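Long-range contacts in hypothetical protein SpyM3_0169 (Streptococcus pyogenes, PDB 1PG6), which is of unknown function but belongs to the AIM24 mitochondrial-biogenesis family of the cupin clan and binds calcium ions in the crystal: residues 118-124 with 156-161; 161-166 with 221-227. Numbering follows the deposited sequence.

Contact 1: residues 118-124 with 156-161; sequences GAFLALD and GTLLAN. With CA (calcium ion), chain B.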
ATOM      1  N   GLY A 118      -2.479  -2.168   3.332  1.00 21.26           N
ATOM      2  CA  GLY A 118      -2.482  -3.373   2.534  1.00 18.86           C
ATOM      3  C   GLY A 118      -2.303  -3.110   1.058  1.00 16.87           C
ATOM      4  O   GLY A 118      -2.010  -4.033   0.309  1.00 17.17           O
ATOM      5  N   ALA A 119      -2.467  -1.865   0.623  1.00 12.01           N
ATOM      6  CA  ALA A 119      -2.320  -1.564  -0.802  1.00 12.18           C
ATOM      7  C   ALA A 119      -0.873  -1.342  -1.237  1.00 11.92           C
ATOM      8  O   ALA A 119      -0.565  -1.370  -2.431  1.00 12.55           O
ATOM      9  CB  ALA A 119      -3.164  -0.343  -1.179  1.00 12.37           C
ATOM     10  N   PHE A 120       0.013  -1.106  -0.277  1.00 11.35           N
ATOM     11  CA  PHE A 120       1.415  -0.869  -0.594  1.00 11.43           C
ATOM     12  C   PHE A 120       2.182  -2.140  -0.915  1.00 10.10           C
ATOM     13  O   PHE A 120       2.069  -3.146  -0.210  1.00 13.21           O
ATOM     14  CB  PHE A 120       2.122  -0.172   0.572  1.00 12.12           C
ATOM     15  CG  PHE A 120       3.598   0.017   0.357  1.00 13.21           C
ATOM     16  CD1 PHE A 120       4.063   0.953  -0.561  1.00 16.31           C
ATOM     17  CD2 PHE A 120       4.524  -0.750   1.059  1.00 16.50           C
ATOM     18  CE1 PHE A 120       5.425   1.124  -0.778  1.00 15.31           C
ATOM     19  CE2 PHE A 120       5.889  -0.586   0.848  1.00 17.19           C
ATOM     20  CZ  PHE A 120       6.341   0.353  -0.073  1.00 16.89           C
ATOM     21  N   LEU A 121       2.967  -2.090  -1.987  1.00 10.96           N
ATOM     22  CA  LEU A 121       3.801  -3.229  -2.364  1.00 10.14           C
ATOM     23  C   LEU A 121       5.274  -2.841  -2.406  1.00 10.77           C
ATOM     24  O   LEU A 121       6.115  -3.526  -1.824  1.00 12.73           O
ATOM     25  CB  LEU A 121       3.385  -3.805  -3.726  1.00 10.10           C
ATOM     26  CG  LEU A 121       4.313  -4.914  -4.232  1.00 11.35           C
ATOM     27  CD1 LEU A 121       4.424  -6.015  -3.190  1.00 12.30           C
ATOM     28  CD2 LEU A 121       3.785  -5.484  -5.551  1.00 11.20           C
ATOM     29  N   ALA A 122       5.588  -1.744  -3.090  1.00 10.92           N
ATOM     30  CA  ALA A 122       6.977  -1.306  -3.195  1.00 11.64           C
ATOM     31  C   ALA A 122       7.116   0.173  -3.520  1.00 11.82           C
ATOM     32  O   ALA A 122       6.203   0.810  -4.051  1.00 11.03           O
ATOM     33  CB  ALA A 122       7.710  -2.137  -4.244  1.00 13.14           C
ATOM     34  N   LEU A 123       8.290   0.713  -3.212  1.00 12.61           N
ATOM     35  CA  LEU A 123       8.558   2.119  -3.452  1.00 13.83           C
ATOM     36  C   LEU A 123      10.045   2.348  -3.650  1.00 15.48           C
ATOM     37  O   LEU A 123      10.865   1.821  -2.901  1.00 16.02           O
ATOM     38  CB  LEU A 123       8.068   2.945  -2.260  1.00 14.20           C
ATOM     39  CG  LEU A 123       8.277   4.462  -2.326  1.00 14.46           C
ATOM     40  CD1 LEU A 123       7.393   5.064  -3.412  1.00 13.90           C
ATOM     41  CD2 LEU A 123       7.934   5.075  -0.972  1.00 16.16           C
ATOM     42  N   ASP A 124      10.389   3.129  -4.666  1.00 16.21           N
ATOM     43  CA  ASP A 124      11.781   3.449  -4.946  1.00 19.91           C
ATOM     44  C   ASP A 124      12.444   4.021  -3.700  1.00 20.91           C
ATOM     45  O   ASP A 124      11.838   4.808  -2.974  1.00 20.65           O
ATOM     46  CB  ASP A 124      11.865   4.468  -6.084  1.00 21.47           C
ATOM     47  CG  ASP A 124      12.321   3.849  -7.382  1.00 25.06           C
ATOM     48  OD1 ASP A 124      11.596   3.969  -8.393  1.00 25.20           O
ATOM     49  OD2 ASP A 124      13.412   3.240  -7.391  1.00 27.06           O
ATOM     50  N   GLY A 156      10.339   8.777  -8.234  1.00 20.35           N
ATOM     51  CA  GLY A 156      10.480   7.335  -8.253  1.00 19.14           C
ATOM     52  C   GLY A 156       9.197   6.644  -8.651  1.00 17.38           C
ATOM     53  O   GLY A 156       8.255   7.273  -9.137  1.00 18.08           O
ATOM     54  N   THR A 157       9.163   5.335  -8.450  1.00 16.21           N
ATOM     55  CA  THR A 157       7.981   4.560  -8.792  1.00 15.81           C
ATOM     56  C   THR A 157       7.357   3.935  -7.556  1.00 13.70           C
ATOM     57  O   THR A 157       8.061   3.459  -6.673  1.00 13.94           O
ATOM     58  CB  THR A 157       8.319   3.420  -9.762  1.00 17.82           C
ATOM     59  OG1 THR A 157       8.873   3.961 -10.965  1.00 19.48           O
ATOM     60  CG2 THR A 157       7.062   2.623 -10.093  1.00 18.70           C
ATOM     61  N   LEU A 158       6.030   3.949  -7.508  1.00 12.88           N
ATOM     62  CA  LEU A 158       5.278   3.350  -6.419  1.00 11.27           C
ATOM     63  C   LEU A 158       4.542   2.156  -7.013  1.00 11.63           C
ATOM     64  O   LEU A 158       3.957   2.264  -8.091  1.00 11.05           O
ATOM     65  CB  LEU A 158       4.244   4.333  -5.859  1.00 13.33           C
ATOM     66  CG  LEU A 158       3.089   3.701  -5.062  1.00 15.08           C
ATOM     67  CD1 LEU A 158       3.596   3.230  -3.698  1.00 14.74           C
ATOM     68  CD2 LEU A 158       1.968   4.720  -4.876  1.00 14.92           C
ATOM     69  N   LEU A 159       4.598   1.017  -6.338  1.00 11.19           N
ATOM     70  CA  LEU A 159       3.870  -0.160  -6.800  1.00 10.85           C
ATOM     71  C   LEU A 159       2.769  -0.414  -5.772  1.00 11.24           C
ATOM     72  O   LEU A 159       3.053  -0.612  -4.591  1.00 11.68           O
ATOM     73  CB  LEU A 159       4.785  -1.393  -6.888  1.00 10.25           C
ATOM     74  CG  LEU A 159       5.944  -1.358  -7.890  1.00 10.49           C
ATOM     75  CD1 LEU A 159       6.658  -2.711  -7.909  1.00 11.36           C
ATOM     76  CD2 LEU A 159       5.418  -1.031  -9.279  1.00 10.20           C
ATOM     77  N   ALA A 160       1.515  -0.379  -6.220  1.00 10.35           N
ATOM     78  CA  ALA A 160       0.374  -0.627  -5.347  1.00 10.61           C
ATOM     79  C   ALA A 160      -0.237  -1.957  -5.778  1.00 10.65           C
ATOM     80  O   ALA A 160      -0.113  -2.349  -6.938  1.00 10.95           O
ATOM     81  CB  ALA A 160      -0.651   0.495  -5.479  1.00 10.41           C
ATOM     82  N   ASN A 161      -0.883  -2.653  -4.850  1.00 10.55           N
ATOM     83  CA  ASN A 161      -1.482  -3.953  -5.165  1.00 10.68           C
ATOM     84  C   ASN A 161      -2.937  -3.989  -4.707  1.00  9.98           C
ATOM     85  O   ASN A 161      -3.301  -3.345  -3.732  1.00 10.25           O
ATOM     86  CB  ASN A 161      -0.698  -5.054  -4.452  1.00 14.68           C
ATOM     87  CG  ASN A 161      -1.049  -5.139  -2.984  1.00 16.46           C
ATOM     88  OD1 ASN A 161      -1.991  -5.834  -2.608  1.00 23.81           O
ATOM     89  ND2 ASN A 161      -0.325  -4.409  -2.154  1.00 18.95           N
TER
HETATM   90 CA    CA B 237      -2.771  -7.973  -4.015  1.00 31.32          CA
HETATM   91  O   HOH W   1      11.575   3.574 -10.991  1.00 25.14           O
HETATM   92  O   HOH W   2      -1.924  -8.307  -6.339  1.00 15.73           O

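Contact 2: residues 161-166 with 221-227; sequences NSFGSI and YIQSLNL. With CA (calcium ion), chain B.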
ATOM      1  N   ASN A 161      -0.883  -2.653  -4.850  1.00 10.55           N
ATOM      2  CA  ASN A 161      -1.482  -3.953  -5.165  1.00 10.68           C
ATOM      3  C   ASN A 161      -2.937  -3.989  -4.707  1.00  9.98           C
ATOM      4  O   ASN A 161      -3.301  -3.345  -3.732  1.00 10.25           O
ATOM      5  CB  ASN A 161      -0.698  -5.054  -4.452  1.00 14.68           C
ATOM      6  CG  ASN A 161      -1.049  -5.139  -2.984  1.00 16.46           C
ATOM      7  OD1 ASN A 161      -1.991  -5.834  -2.608  1.00 23.81           O
ATOM      8  ND2 ASN A 161      -0.325  -4.409  -2.154  1.00 18.95           N
ATOM      9  N   SER A 162      -3.761  -4.770  -5.401  1.00 10.01           N
ATOM     10  CA  SER A 162      -5.174  -4.877  -5.050  1.00  9.49           C
ATOM     11  C   SER A 162      -5.596  -6.279  -4.675  1.00  8.82           C
ATOM     12  O   SER A 162      -4.921  -7.250  -4.997  1.00  9.93           O
ATOM     13  CB  SER A 162      -6.039  -4.474  -6.242  1.00 11.26           C
ATOM     14  OG  SER A 162      -5.840  -5.409  -7.298  1.00 10.11           O
ATOM     15  N   PHE A 163      -6.724  -6.371  -3.985  1.00  6.64           N
ATOM     16  CA  PHE A 163      -7.337  -7.656  -3.688  1.00  7.24           C
ATOM     17  C   PHE A 163      -8.469  -7.586  -4.724  1.00  6.64           C
ATOM     18  O   PHE A 163      -9.371  -6.749  -4.626  1.00  7.65           O
ATOM     19  CB  PHE A 163      -7.926  -7.696  -2.281  1.00  8.30           C
ATOM     20  CG  PHE A 163      -8.704  -8.955  -1.990  1.00  8.63           C
ATOM     21  CD1 PHE A 163      -8.237 -10.201  -2.419  1.00  8.46           C
ATOM     22  CD2 PHE A 163      -9.890  -8.902  -1.269  1.00  8.67           C
ATOM     23  CE1 PHE A 163      -8.949 -11.372  -2.131  1.00  8.83           C
ATOM     24  CE2 PHE A 163     -10.613 -10.070  -0.972  1.00 10.16           C
ATOM     25  CZ  PHE A 163     -10.143 -11.305  -1.403  1.00  9.37           C
ATOM     26  N   GLY A 164      -8.412  -8.448  -5.730  1.00  7.36           N
ATOM     27  CA  GLY A 164      -9.410  -8.406  -6.777  1.00  6.95           C
ATOM     28  C   GLY A 164      -8.833  -7.616  -7.942  1.00  7.97           C
ATOM     29  O   GLY A 164      -7.622  -7.386  -8.001  1.00  9.20           O
ATOM     30  N   SER A 165      -9.694  -7.207  -8.871  1.00  8.56           N
ATOM     31  CA  SER A 165      -9.270  -6.454 -10.052  1.00  8.26           C
ATOM     32  C   SER A 165      -9.329  -4.948  -9.817  1.00  9.97           C
ATOM     33  O   SER A 165     -10.136  -4.476  -9.019  1.00  9.94           O
ATOM     34  CB  SER A 165     -10.141  -6.824 -11.254  1.00  9.89           C
ATOM     35  OG  SER A 165     -10.048  -8.221 -11.547  1.00  8.85           O
ATOM     36  N   ILE A 166      -8.478  -4.210 -10.529  1.00  9.65           N
ATOM     37  CA  ILE A 166      -8.390  -2.752 -10.399  1.00 11.97           C
ATOM     38  C   ILE A 166      -9.122  -1.957 -11.465  1.00 13.17           C
ATOM     39  O   ILE A 166      -9.065  -2.283 -12.652  1.00 13.48           O
ATOM     40  CB  ILE A 166      -6.910  -2.281 -10.420  1.00 12.36           C
ATOM     41  CG1 ILE A 166      -6.173  -2.844  -9.208  1.00 11.94           C
ATOM     42  CG2 ILE A 166      -6.835  -0.741 -10.431  1.00 15.20           C
ATOM     43  CD1 ILE A 166      -4.659  -2.596  -9.248  1.00 14.28           C
ATOM     44  N   TYR A 221      -8.084   4.682  -7.531  1.00 11.05           N
ATOM     45  CA  TYR A 221      -7.951   3.295  -7.958  1.00 10.23           C
ATOM     46  C   TYR A 221      -8.727   2.437  -6.988  1.00  9.04           C
ATOM     47  O   TYR A 221      -8.458   2.442  -5.788  1.00 10.64           O
ATOM     48  CB  TYR A 221      -6.480   2.869  -7.977  1.00 10.21           C
ATOM     49  CG  TYR A 221      -5.692   3.568  -9.049  1.00 12.13           C
ATOM     50  CD1 TYR A 221      -5.594   3.032 -10.335  1.00 10.54           C
ATOM     51  CD2 TYR A 221      -5.102   4.806  -8.803  1.00 13.58           C
ATOM     52  CE1 TYR A 221      -4.929   3.717 -11.351  1.00 15.58           C
ATOM     53  CE2 TYR A 221      -4.437   5.497  -9.816  1.00 14.04           C
ATOM     54  CZ  TYR A 221      -4.356   4.953 -11.077  1.00 14.52           C
ATOM     55  OH  TYR A 221      -3.714   5.661 -12.073  1.00 19.40           O
ATOM     56  N   ILE A 222      -9.720   1.725  -7.496  1.00  9.80           N
ATOM     57  CA  ILE A 222     -10.501   0.863  -6.629  1.00  9.19           C
ATOM     58  C   ILE A 222     -10.251  -0.587  -7.000  1.00  9.32           C
ATOM     59  O   ILE A 222      -9.759  -0.883  -8.090  1.00  9.92           O
ATOM     60  CB  ILE A 222     -12.009   1.153  -6.731  1.00 10.89           C
ATOM     61  CG1 ILE A 222     -12.502   0.891  -8.151  1.00 12.15           C
ATOM     62  CG2 ILE A 222     -12.287   2.596  -6.330  1.00 11.77           C
ATOM     63  CD1 ILE A 222     -14.010   0.901  -8.281  1.00 15.35           C
ATOM     64  N   GLN A 223     -10.573  -1.484  -6.078  1.00  7.78           N
ATOM     65  CA  GLN A 223     -10.392  -2.914  -6.303  1.00  7.87           C
ATOM     66  C   GLN A 223     -11.774  -3.557  -6.222  1.00  7.54           C
ATOM     67  O   GLN A 223     -12.654  -3.052  -5.540  1.00  9.91           O
ATOM     68  CB  GLN A 223      -9.438  -3.508  -5.259  1.00  6.50           C
ATOM     69  CG  GLN A 223      -9.930  -3.428  -3.818  1.00  9.31           C
ATOM     70  CD  GLN A 223      -8.902  -3.916  -2.807  1.00 11.64           C
ATOM     71  OE1 GLN A 223      -9.249  -4.282  -1.677  1.00 13.35           O
ATOM     72  NE2 GLN A 223      -7.636  -3.904  -3.193  1.00  6.56           N
ATOM     73  N   SER A 224     -11.959  -4.674  -6.918  1.00  7.25           N
ATOM     74  CA  SER A 224     -13.264  -5.325  -6.966  1.00  7.77           C
ATOM     75  C   SER A 224     -13.614  -6.312  -5.853  1.00  7.99           C
ATOM     76  O   SER A 224     -14.651  -6.967  -5.916  1.00  8.06           O
ATOM     77  CB  SER A 224     -13.455  -6.001  -8.325  1.00  7.78           C
ATOM     78  OG  SER A 224     -12.554  -7.074  -8.475  1.00  9.50           O
ATOM     79  N   LEU A 225     -12.753  -6.438  -4.846  1.00  7.96           N
ATOM     80  CA  LEU A 225     -13.029  -7.331  -3.725  1.00  7.84           C
ATOM     81  C   LEU A 225     -12.771  -6.627  -2.394  1.00  8.56           C
ATOM     82  O   LEU A 225     -11.969  -5.693  -2.307  1.00  8.74           O
ATOM     83  CB  LEU A 225     -12.190  -8.612  -3.810  1.00  7.98           C
ATOM     84  CG  LEU A 225     -12.577  -9.549  -4.961  1.00  7.01           C
ATOM     85  CD1 LEU A 225     -11.590 -10.702  -5.033  1.00  7.58           C
ATOM     86  CD2 LEU A 225     -13.989 -10.074  -4.746  1.00  6.72           C
ATOM     87  N   ASN A 226     -13.464  -7.095  -1.366  1.00  8.25           N
ATOM     88  CA  ASN A 226     -13.384  -6.542  -0.013  1.00  9.51           C
ATOM     89  C   ASN A 226     -12.779  -7.616   0.890  1.00  8.99           C
ATOM     90  O   ASN A 226     -13.404  -8.640   1.128  1.00  9.93           O
ATOM     91  CB  ASN A 226     -14.808  -6.204   0.443  1.00  9.57           C
ATOM     92  CG  ASN A 226     -14.863  -5.566   1.815  1.00 11.86           C
ATOM     93  OD1 ASN A 226     -14.074  -5.884   2.704  1.00 10.40           O
ATOM     94  ND2 ASN A 226     -15.822  -4.666   1.997  1.00 14.10           N
ATOM     95  N   LEU A 227     -11.569  -7.381   1.390  1.00  9.23           N
ATOM     96  CA  LEU A 227     -10.894  -8.359   2.238  1.00 11.98           C
ATOM     97  C   LEU A 227     -11.673  -8.676   3.511  1.00 11.18           C
ATOM     98  O   LEU A 227     -11.751  -9.833   3.925  1.00 12.03           O
ATOM     99  CB  LEU A 227      -9.489  -7.868   2.599  1.00 12.47           C
ATOM    100  CG  LEU A 227      -8.505  -8.914   3.124  1.00 15.64           C
ATOM    101  CD1 LEU A 227      -8.364 -10.044   2.102  1.00 15.12           C
ATOM    102  CD2 LEU A 227      -7.147  -8.261   3.363  1.00 15.75           C
TER
HETATM  103 CA    CA B 237      -2.771  -7.973  -4.015  1.00 31.32          CA
HETATM  104  O   HOH W   2      -1.924  -8.307  -6.339  1.00 15.73           O

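Contact 1: residues 118-124 with 156-161
Asp124 OD1 accepts a hydrogen bond from Thr157 N (2.8 Å) at one end of this antiparallel pair, and a water joins the same OD1 to Thr157 OG1. Next come Asp124 N to Thr157 O at 3.1 Å and Leu159 N to Ala122 O at 2.8 Å. Leu159 O then accepts hydrogen bonds from Leu121 N at 3.0 Å and Ala122 N at 3.2 Å, which makes a classic beta bulge in two neighbouring inner strands of a six-stranded antiparallel sheet of this cupin-clan protein, flanked by strands 35-39 and 103-108. Beyond the bulge, Asn161 N reaches Ala119 O (2.8 Å) while Asn161 ND2 donates to Gly118 O (3.0 Å), leaving Asn161 OD1 to bind calcium at 2.7 Å; Thr99 and Ser162 also ligate this ion. Phe120, Leu123 and Leu158 share one face, with Phe120 CD1 3.9 Å from Leu158 CD1; Phe120 and Leu158 also pack against strand 148-153. On the other face Ala122 CB lies 3.9 Å from Leu159 CD1.

Contact 2: residues 161-166 with 221-227
Three hydrogen bonds cross between the loop leaving strand 156-161 and the end of strand 219-223. Ser224 serves in two of them: its amide donates to Ser165 O (N to O, 2.8 Å), and its OG accepts from Ser165 N at 2.9 Å. A weak bond, Leu225 N to Phe163 O at 3.4 Å, extends the ladder. CA-H...O contacts continue it toward the strands, with Gln223 CA 3.1 Å from Ser165 O and Ile166 CA 3.3 Å from Ile222 O; Ile166 and Gln223 form an antiparallel non-hydrogen-bonded pair. Within the loop, Ser162 OG donates to Gly164 O (2.8 Å). Asn226, the N-cap of helix 227-234, directs OD1 to the amide of Gln229. Gly164 has positive phi, and a side chain here would collide with Leu225 N and Ser224 OG.

The apolar part centres on Phe163, whose ring is sandwiched by two CH-pi contacts: Leu225 CB sits 3.8 Å from the ring centroid over one face and Leu227 CD1 4.0 Å over the opposite face. Further along, Ile166 CG2 meets the edge of the Tyr221 ring, 4.0 Å from CD1.

Metal binding lies at the start of the loop, where Asn161 OD1 (2.7 Å), Ser162 O (2.5 Å) and a water (2.5 Å) bind the calcium ion together with Thr99. A single antiparallel bridge at the sheet edge, continued by loop-to-loop hydrogen bonds, thus brings a calcium-binding loop that connects strand 156-161 of one sheet to strand 166-171 of another against the N-capped start of the C-terminal helix, consistent with the beta-sheet fold of the cupin clan.

Of the paired segments, 118-124 comes first along the chain; after it the chain runs through strands 128-133 and 148-153 of another sheet, and contact 1 closes this excursion when strand 156-161 returns alongside. Contact 2 opens directly afterwards, so the two loops follow in series, neither nesting nor crossing, with Asn161 belonging to both. The second loop is longer, 54 residues including helix 200-206, and closes where strand 219-223 gives way to helix 227-234. Contact 1 thus lies within one six-stranded sheet, contact 2 at the edge of a second, and the intervening passage 161-166 joins the sheets beside one shared calcium ion.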